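PDB 4LHP: FG41 Malonate Semialdehyde Decarboxylase from Coryneform bacterium, which belongs to the tautomerase superfamily, a group of small beta-alpha-beta proteins of the MIF clan, and assembles from three copies of its chain. Local coordinates for residues 9-14 against 64-69; 87-92 against 102-107; 35-40 against 114-119. One frame throughout, in Å; residues are numbered along the deposited sequence.

Contact 1 (9-14 against 64-69)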
loop_
_atom_site.group_PDB
_atom_site.type_symbol
_atom_site.label_atom_id
_atom_site.label_comp_id
_atom_site.label_asym_id
_atom_site.label_seq_id
_atom_site.Cartn_x
_atom_site.Cartn_y
_atom_site.Cartn_z
ATOM N N SER A 9 12.513 13.328 -3.404
ATOM C CA SER A 9 12.240 14.723 -3.739
ATOM C C SER A 9 13.354 15.409 -4.531
ATOM O O SER A 9 13.132 16.467 -5.120
ATOM C CB SER A 9 11.935 15.525 -2.467
ATOM O OG SER A 9 12.922 15.325 -1.469
ATOM N N ASP A 10 14.545 14.817 -4.548
ATOM C CA ASP A 10 15.652 15.374 -5.322
ATOM C C ASP A 10 15.392 15.269 -6.824
ATOM O O ASP A 10 16.019 15.971 -7.617
ATOM C CB ASP A 10 16.969 14.680 -4.969
ATOM C CG ASP A 10 16.906 13.181 -5.156
ATOM O OD1 ASP A 10 16.221 12.513 -4.353
ATOM O OD2 ASP A 10 17.548 12.672 -6.097
ATOM N N ARG A 11 14.475 14.388 -7.213
ATOM C CA ARG A 11 14.100 14.255 -8.617
ATOM C C ARG A 11 13.110 15.349 -8.993
ATOM O O ARG A 11 12.187 15.651 -8.236
ATOM C CB ARG A 11 13.501 12.874 -8.894
ATOM C CG ARG A 11 14.496 11.734 -8.744
ATOM C CD ARG A 11 13.942 10.424 -9.284
ATOM N NE ARG A 11 14.880 9.319 -9.102
ATOM C CZ ARG A 11 15.852 9.000 -9.953
ATOM N NH1 ARG A 11 16.038 9.698 -11.067
ATOM N NH2 ARG A 11 16.648 7.975 -9.687
ATOM N N SER A 12 13.309 15.945 -10.164
ATOM C CA SER A 12 12.475 17.053 -10.604
ATOM C C SER A 12 11.024 16.614 -10.756
ATOM O O SER A 12 10.748 15.471 -11.121
ATOM C CB SER A 12 12.981 17.601 -11.938
ATOM O OG SER A 12 12.711 16.696 -12.994
ATOM N N ARG A 13 10.103 17.528 -10.469
ATOM C CA ARG A 13 8.689 17.287 -10.716
ATOM C C ARG A 13 8.511 16.766 -12.138
ATOM O O ARG A 13 7.718 15.857 -12.384
ATOM C CB ARG A 13 7.869 18.560 -10.502
ATOM N N GLU A 14 9.262 17.347 -13.069
ATOM C CA GLU A 14 9.211 16.940 -14.469
ATOM C C GLU A 14 9.627 15.482 -14.630
ATOM O O GLU A 14 8.944 14.704 -15.296
ATOM C CB GLU A 14 10.106 17.841 -15.322
ATOM N N SER A 64 18.598 8.127 -4.706
ATOM C CA SER A 64 17.403 8.420 -5.491
ATOM C C SER A 64 16.688 7.144 -5.936
ATOM O O SER A 64 16.600 6.844 -7.125
ATOM C CB SER A 64 17.758 9.289 -6.701
ATOM O OG SER A 64 18.569 10.392 -6.321
ATOM N N VAL A 65 16.166 6.408 -4.960
ATOM C CA VAL A 65 15.483 5.144 -5.206
ATOM C C VAL A 65 14.084 5.378 -5.770
ATOM O O VAL A 65 13.439 6.375 -5.454
ATOM C CB VAL A 65 15.387 4.335 -3.894
ATOM C CG1 VAL A 65 14.459 3.136 -4.035
ATOM C CG2 VAL A 65 16.776 3.889 -3.454
ATOM N N VAL A 66 13.634 4.465 -6.627
ATOM C CA VAL A 66 12.275 4.494 -7.151
ATOM C C VAL A 66 11.618 3.134 -6.938
ATOM O O VAL A 66 12.029 2.132 -7.523
ATOM C CB VAL A 66 12.251 4.847 -8.648
ATOM C CG1 VAL A 66 10.838 4.726 -9.206
ATOM C CG2 VAL A 66 12.810 6.247 -8.865
ATOM N N ILE A 67 10.598 3.112 -6.088
ATOM C CA ILE A 67 9.909 1.879 -5.730
ATOM C C ILE A 67 8.528 1.840 -6.372
ATOM O O ILE A 67 7.704 2.726 -6.149
ATOM C CB ILE A 67 9.787 1.743 -4.199
ATOM C CG1 ILE A 67 11.175 1.518 -3.593
ATOM C CG2 ILE A 67 8.857 0.598 -3.827
ATOM C CD1 ILE A 67 11.204 1.526 -2.086
ATOM N N ILE A 68 8.293 0.808 -7.178
ATOM C CA ILE A 68 7.037 0.649 -7.902
ATOM C C ILE A 68 6.251 -0.520 -7.331
ATOM O O ILE A 68 6.674 -1.668 -7.435
ATOM C CB ILE A 68 7.285 0.358 -9.398
ATOM C CG1 ILE A 68 8.269 1.369 -9.989
ATOM C CG2 ILE A 68 5.965 0.357 -10.171
ATOM C CD1 ILE A 68 7.814 2.796 -9.853
ATOM N N HIS A 69 5.106 -0.225 -6.727
ATOM C CA HIS A 69 4.250 -1.269 -6.179
ATOM C C HIS A 69 3.014 -1.409 -7.056
ATOM O O HIS A 69 2.141 -0.544 -7.061
ATOM C CB HIS A 69 3.859 -0.948 -4.734
ATOM C CG HIS A 69 3.433 -2.148 -3.945
ATOM N ND1 HIS A 69 3.487 -2.195 -2.568
ATOM C CD2 HIS A 69 2.946 -3.347 -4.341
ATOM C CE1 HIS A 69 3.053 -3.370 -2.152
ATOM N NE2 HIS A 69 2.717 -4.088 -3.208
HETATM O O HOH W 1 14.011 8.639 -6.648
#
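Two direct hydrogen bonds tie D10 and R11, in the turn ahead of helix 13-31, to S64, just before strand 66-73. The first runs between side chains: the hydroxyl OG of S64 donates to OD2 of D10 at 2.5 Å, arriving on the syn side of the carboxylate and 21° out of its plane. With CG between its backbone N and carbonyl carbon (chi1 56°), the D10 carboxylate faces S64, while OD1, the other oxygen, is taken by the hydroxyl of T8. The second bond joins side chain to backbone. R11 reaches across with its chain extended from CG to NE, and NH2 donates to the carbonyl O of S64 at 2.8 Å. It is a nearly straight bond, 163° at the hydrogen, lying in the carbonyl plane on a lone pair and close to the guanidinium plane as well.

A water makes the third link. NE of R11 donates to water 1 over 2.7 Å, and the water in turn donates to the carbonyl O of V65 at 2.6 Å, so one guanidinium edge serves two successive carbonyls. NH1 bonds the carbonyl of G96, in the loop after helix 78-92.

Otherwise carbon only brushes the guanidinium: CG2 of V66 stands 3.7 Å from NE of R11, the two side chains crossing at about a right angle.

S12, at the N-cap of helix 13-31, caps Q15 N with its OG, so the contact pins the loop leading into that helix to the residue before strand 66-73. With its three nitrogens each engaged, the buried R11 guanidinium is fixed in rotation, and its positive charge probably polarises the S64 carbonyl; polar bonding, rather than hydrophobic burial, makes the joint.

Contact 2 (87-92 against 102-107)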
loop_
_atom_site.group_PDB
_atom_site.type_symbol
_atom_site.label_atom_id
_atom_site.label_comp_id
_atom_site.label_asym_id
_atom_site.label_seq_id
_atom_site.Cartn_x
_atom_site.Cartn_y
_atom_site.Cartn_z
ATOM N N ALA A 87 10.634 -4.407 -18.920
ATOM C CA ALA A 87 10.163 -3.312 -19.760
ATOM C C ALA A 87 10.186 -2.008 -18.974
ATOM O O ALA A 87 10.632 -0.973 -19.472
ATOM C CB ALA A 87 8.764 -3.598 -20.273
ATOM N N ILE A 88 9.703 -2.069 -17.738
ATOM C CA ILE A 88 9.688 -0.908 -16.861
ATOM C C ILE A 88 11.092 -0.349 -16.661
ATOM O O ILE A 88 11.327 0.841 -16.852
ATOM C CB ILE A 88 9.079 -1.259 -15.489
ATOM C CG1 ILE A 88 7.562 -1.418 -15.616
ATOM C CG2 ILE A 88 9.410 -0.182 -14.461
ATOM C CD1 ILE A 88 6.900 -2.008 -14.387
ATOM N N THR A 89 12.029 -1.212 -16.284
ATOM C CA THR A 89 13.375 -0.762 -15.944
ATOM C C THR A 89 14.121 -0.265 -17.176
ATOM O O THR A 89 14.918 0.673 -17.085
ATOM C CB THR A 89 14.181 -1.876 -15.243
ATOM O OG1 THR A 89 13.349 -2.536 -14.282
ATOM C CG2 THR A 89 15.390 -1.295 -14.530
ATOM N N GLU A 90 13.854 -0.875 -18.327
ATOM C CA GLU A 90 14.497 -0.446 -19.561
ATOM C C GLU A 90 13.973 0.916 -20.017
ATOM O O GLU A 90 14.709 1.699 -20.625
ATOM C CB GLU A 90 14.319 -1.489 -20.664
ATOM C CG GLU A 90 15.099 -2.749 -20.432
ATOM C CD GLU A 90 14.954 -3.717 -21.585
ATOM O OE1 GLU A 90 14.523 -3.276 -22.676
ATOM O OE2 GLU A 90 15.257 -4.919 -21.407
ATOM N N SER A 91 12.709 1.199 -19.715
ATOM C CA SER A 91 12.099 2.466 -20.116
ATOM C C SER A 91 12.535 3.613 -19.206
ATOM O O SER A 91 12.469 4.782 -19.589
ATOM C CB SER A 91 10.567 2.359 -20.126
ATOM O OG SER A 91 10.000 2.513 -18.834
ATOM N N LEU A 92 12.974 3.271 -18.000
ATOM C CA LEU A 92 13.372 4.269 -17.016
ATOM C C LEU A 92 14.818 4.736 -17.206
ATOM O O LEU A 92 15.187 5.820 -16.754
ATOM C CB LEU A 92 13.206 3.712 -15.600
ATOM C CG LEU A 92 11.794 3.505 -15.044
ATOM C CD1 LEU A 92 11.879 3.114 -13.572
ATOM C CD2 LEU A 92 10.930 4.743 -15.217
ATOM N N VAL A 102 15.960 0.885 -9.167
ATOM C CA VAL A 102 14.576 0.471 -9.345
ATOM C C VAL A 102 14.255 -0.727 -8.462
ATOM O O VAL A 102 15.068 -1.637 -8.305
ATOM C CB VAL A 102 14.281 0.096 -10.809
ATOM C CG1 VAL A 102 12.793 -0.161 -10.999
ATOM C CG2 VAL A 102 14.756 1.194 -11.742
ATOM N N PHE A 103 13.061 -0.711 -7.883
ATOM C CA PHE A 103 12.566 -1.827 -7.091
ATOM C C PHE A 103 11.075 -1.959 -7.365
ATOM O O PHE A 103 10.324 -0.995 -7.219
ATOM C CB PHE A 103 12.829 -1.585 -5.604
ATOM C CG PHE A 103 12.327 -2.683 -4.710
ATOM C CD1 PHE A 103 13.185 -3.672 -4.256
ATOM C CD2 PHE A 103 10.998 -2.724 -4.320
ATOM C CE1 PHE A 103 12.728 -4.682 -3.430
ATOM C CE2 PHE A 103 10.535 -3.733 -3.494
ATOM C CZ PHE A 103 11.401 -4.713 -3.051
ATOM N N ILE A 104 10.651 -3.149 -7.776
ATOM C CA ILE A 104 9.271 -3.360 -8.195
ATOM C C ILE A 104 8.632 -4.514 -7.431
ATOM O O ILE A 104 9.232 -5.578 -7.279
ATOM C CB ILE A 104 9.184 -3.657 -9.706
ATOM C CG1 ILE A 104 9.924 -2.580 -10.503
ATOM C CG2 ILE A 104 7.729 -3.750 -10.146
ATOM C CD1 ILE A 104 9.997 -2.856 -11.987
ATOM N N ALA A 105 7.411 -4.297 -6.954
ATOM C CA ALA A 105 6.670 -5.330 -6.242
ATOM C C ALA A 105 5.266 -5.463 -6.817
ATOM O O ALA A 105 4.656 -4.472 -7.212
ATOM C CB ALA A 105 6.599 -5.002 -4.763
ATOM N N ILE A 106 4.759 -6.691 -6.860
ATOM C CA ILE A 106 3.414 -6.951 -7.356
ATOM C C ILE A 106 2.551 -7.572 -6.261
ATOM O O ILE A 106 2.967 -8.512 -5.588
ATOM C CB ILE A 106 3.437 -7.891 -8.581
ATOM C CG1 ILE A 106 4.263 -7.267 -9.711
ATOM C CG2 ILE A 106 2.019 -8.186 -9.052
ATOM C CD1 ILE A 106 4.129 -7.979 -11.046
ATOM N N THR A 107 1.348 -7.033 -6.086
ATOM C CA THR A 107 0.398 -7.556 -5.110
ATOM C C THR A 107 -0.950 -7.748 -5.797
ATOM O O THR A 107 -1.465 -6.831 -6.436
ATOM C CB THR A 107 0.247 -6.607 -3.905
ATOM O OG1 THR A 107 1.505 -6.484 -3.229
ATOM C CG2 THR A 107 -0.796 -7.135 -2.931
#
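I104 points its CB from strand 102-109 toward the helix segment 87-92, and from there the side chain forks. CG2 stays on the side of the neighbouring strand, packing near the carbonyl O of I68. CG1, set beside the backbone N (chi1 -52°), carries the chain out to CD1, and this terminal methyl makes the contact. It meets I88 tip to tip, 3.7 Å from CG2 and 4.0 Å from both CB and CD1 of I88, a methyl nested against three carbons of one residue. The same CD1 lies 4.1 Å from OG1 of T89, a hydroxyl already bonded to the backbone carbonyl of F85 one helical turn back.

Two residues earlier on the same face of the strand, V102 takes the other half of the contact. Its CG2 is 3.8 Å from CG2 of T89, the two side chains sliding past each other in opposite directions, and 3.9 Å from CD1 of L92.

Helix and strand run close to antiparallel, at 153° with their axes 9.7 Å apart, as expected for the second half of the beta-alpha-beta unit made by strand 66-73, helix 78-92 and strand 102-109. Helix 13-31 packs on the same helix through A26 against I88. Contact between the two segments is carried by methyl groups, with T89's hydroxyl turned back to its own helix, so dispersion and burial, rather than directional bonds, hold these two segments together.

Contact 3 (35-40 against 114-119)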
loop_
_atom_site.group_PDB
_atom_site.type_symbol
_atom_site.label_atom_id
_atom_site.label_comp_id
_atom_site.label_asym_id
_atom_site.label_seq_id
_atom_site.Cartn_x
_atom_site.Cartn_y
_atom_site.Cartn_z
ATOM N N ALA A 35 -5.516 1.762 -22.855
ATOM C CA ALA A 35 -4.536 2.837 -22.844
ATOM C C ALA A 35 -4.826 3.818 -21.718
ATOM O O ALA A 35 -3.912 4.432 -21.173
ATOM C CB ALA A 35 -4.526 3.554 -24.183
ATOM N N ARG A 36 -6.101 3.954 -21.368
ATOM C CA ARG A 36 -6.509 4.880 -20.320
ATOM C C ARG A 36 -6.736 4.177 -18.988
ATOM O O ARG A 36 -7.325 4.750 -18.073
ATOM C CB ARG A 36 -7.773 5.625 -20.741
ATOM C CG ARG A 36 -7.583 6.464 -21.990
ATOM C CD ARG A 36 -8.801 7.321 -22.284
ATOM N NE ARG A 36 -9.049 8.297 -21.227
ATOM C CZ ARG A 36 -8.281 9.356 -20.985
ATOM N NH1 ARG A 36 -7.201 9.589 -21.719
ATOM N NH2 ARG A 36 -8.591 10.187 -19.999
ATOM N N ASP A 37 -6.269 2.938 -18.876
ATOM C CA ASP A 37 -6.307 2.229 -17.605
ATOM C C ASP A 37 -5.119 2.690 -16.770
ATOM O O ASP A 37 -4.244 1.896 -16.418
ATOM C CB ASP A 37 -6.257 0.715 -17.824
ATOM C CG ASP A 37 -6.550 -0.070 -16.558
ATOM O OD1 ASP A 37 -6.859 0.562 -15.528
ATOM O OD2 ASP A 37 -6.483 -1.317 -16.594
ATOM N N ARG A 38 -5.094 3.986 -16.470
ATOM C CA ARG A 38 -3.976 4.593 -15.761
ATOM C C ARG A 38 -4.399 5.048 -14.375
ATOM O O ARG A 38 -5.241 5.933 -14.224
ATOM C CB ARG A 38 -3.419 5.785 -16.539
ATOM C CG ARG A 38 -2.189 6.389 -15.887
ATOM C CD ARG A 38 -1.541 7.464 -16.741
ATOM N NE ARG A 38 -0.207 7.782 -16.240
ATOM C CZ ARG A 38 0.652 8.601 -16.837
ATOM N NH1 ARG A 38 0.331 9.207 -17.971
ATOM N NH2 ARG A 38 1.841 8.813 -16.292
ATOM N N PHE A 39 -3.801 4.440 -13.363
ATOM C CA PHE A 39 -4.125 4.758 -11.984
ATOM C C PHE A 39 -2.860 4.697 -11.153
ATOM O O PHE A 39 -2.326 3.621 -10.883
ATOM C CB PHE A 39 -5.198 3.806 -11.473
ATOM C CG PHE A 39 -6.460 3.871 -12.271
ATOM C CD1 PHE A 39 -6.706 2.968 -13.289
ATOM C CD2 PHE A 39 -7.382 4.873 -12.035
ATOM C CE1 PHE A 39 -7.863 3.050 -14.037
ATOM C CE2 PHE A 39 -8.535 4.959 -12.777
ATOM C CZ PHE A 39 -8.778 4.048 -13.781
ATOM N N GLN A 40 -2.385 5.872 -10.760
ATOM C CA GLN A 40 -1.065 6.011 -10.169
ATOM C C GLN A 40 -1.080 7.007 -9.023
ATOM O O GLN A 40 -1.758 8.031 -9.087
ATOM C CB GLN A 40 -0.072 6.497 -11.225
ATOM C CG GLN A 40 0.060 5.586 -12.432
ATOM C CD GLN A 40 1.124 6.068 -13.400
ATOM O OE1 GLN A 40 1.235 7.263 -13.672
ATOM N NE2 GLN A 40 1.918 5.139 -13.921
ATOM N N TRP A 114 -12.522 -4.117 -7.572
ATOM C CA TRP A 114 -12.276 -2.816 -8.180
ATOM C C TRP A 114 -13.553 -2.042 -8.462
ATOM O O TRP A 114 -14.509 -2.579 -9.022
ATOM C CB TRP A 114 -11.509 -2.982 -9.492
ATOM C CG TRP A 114 -10.210 -3.706 -9.350
ATOM C CD1 TRP A 114 -10.013 -5.055 -9.404
ATOM C CD2 TRP A 114 -8.920 -3.121 -9.137
ATOM N NE1 TRP A 114 -8.682 -5.345 -9.235
ATOM C CE2 TRP A 114 -7.990 -4.175 -9.070
ATOM C CE3 TRP A 114 -8.463 -1.808 -8.994
ATOM C CZ2 TRP A 114 -6.629 -3.958 -8.866
ATOM C CZ3 TRP A 114 -7.111 -1.595 -8.793
ATOM C CH2 TRP A 114 -6.211 -2.665 -8.730
ATOM N N SER A 115 -13.551 -0.774 -8.067
ATOM C CA SER A 115 -14.545 0.179 -8.534
ATOM C C SER A 115 -13.820 1.364 -9.157
ATOM O O SER A 115 -13.008 2.023 -8.502
ATOM C CB SER A 115 -15.443 0.651 -7.391
ATOM O OG SER A 115 -16.296 1.696 -7.830
ATOM N N PHE A 116 -14.110 1.626 -10.426
ATOM C CA PHE A 116 -13.454 2.703 -11.154
ATOM C C PHE A 116 -14.202 4.019 -10.978
ATOM O O PHE A 116 -13.766 5.062 -11.468
ATOM C CB PHE A 116 -13.349 2.343 -12.636
ATOM C CG PHE A 116 -12.440 1.181 -12.910
ATOM C CD1 PHE A 116 -11.138 1.387 -13.332
ATOM C CD2 PHE A 116 -12.881 -0.118 -12.733
ATOM C CE1 PHE A 116 -10.297 0.322 -13.579
ATOM C CE2 PHE A 116 -12.045 -1.188 -12.980
ATOM C CZ PHE A 116 -10.750 -0.968 -13.401
ATOM N N GLY A 117 -15.330 3.966 -10.276
ATOM C CA GLY A 117 -16.101 5.161 -9.992
ATOM C C GLY A 117 -17.597 4.916 -9.959
ATOM O O GLY A 117 -18.071 3.824 -10.281
ATOM N N PHE A 118 -18.337 5.938 -9.542
ATOM C CA PHE A 118 -19.795 5.920 -9.578
ATOM C C PHE A 118 -20.408 4.812 -8.718
ATOM O O PHE A 118 -21.603 4.538 -8.819
ATOM C CB PHE A 118 -20.284 5.811 -11.027
ATOM C CG PHE A 118 -19.789 6.920 -11.917
ATOM C CD1 PHE A 118 -18.805 6.685 -12.864
ATOM C CD2 PHE A 118 -20.300 8.202 -11.796
ATOM C CE1 PHE A 118 -18.347 7.707 -13.677
ATOM C CE2 PHE A 118 -19.844 9.227 -12.606
ATOM C CZ PHE A 118 -18.867 8.978 -13.547
ATOM N N GLY A 119 -19.593 4.187 -7.871
ATOM C CA GLY A 119 -20.087 3.210 -6.914
ATOM C C GLY A 119 -20.302 1.833 -7.514
ATOM O O GLY A 119 -20.931 0.970 -6.900
#
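F39 and F116 cross at about a right angle, an oblique aromatic pair with ring planes 62° apart and centroids separated by 5.5 Å. CE1 and CZ of F39 come in at the edge of the F116 ring, near its plane, and the closest approach is CZ of F39 to CD1 of F116, 3.6 Å. F39 points CB toward 114-119 and holds CG beside its backbone N (chi1 -59°), which brings its ring to the edge of F116.

D37 adds a carboxylate at the same ring edge. Its OD1 lies 4.0 Å from CE1 of F116, and the carboxylate and ring planes are turned 57° against each other. D37 is the centre of an inverse gamma turn that leads into strand 39-45. Both segments also meet the third subunit of the trimer: F39, Q40, W114 and S115 join an antiparallel ladder with a strand of that chain, and F103 of the third subunit stacks on F39 and meets F116 edge-to-face.

OD1 of D37 is buried here without a polar partner in the model, whereas OD2 is close to a bound phosphate ion, probably from the crystallisation liquor.

In the fold
Contacts 1 and 2 are neighbours on one sheet, their centres 13 Å apart. Their strands, 66-73 and 102-109, are adjacent in it, bonded by I68 N to F103 O at 2.7 Å and, through side chains, by H69 NE2 to T107 OG1, also at 2.7 Å. Contact 3 stands apart, about 23 Å from contact 1 and 21 Å from contact 2 between centres, touching neither, though strand 39-45 belongs to the same sheet. Along the chain contact 2 is nested inside the loop closed by contact 3. Across the trimer contacts 2 and 3 do meet: F103 touches F39 and F116 of the second subunit. The phosphate, probably from the crystallisation liquor, lies about 3 Å from the D37 side chain.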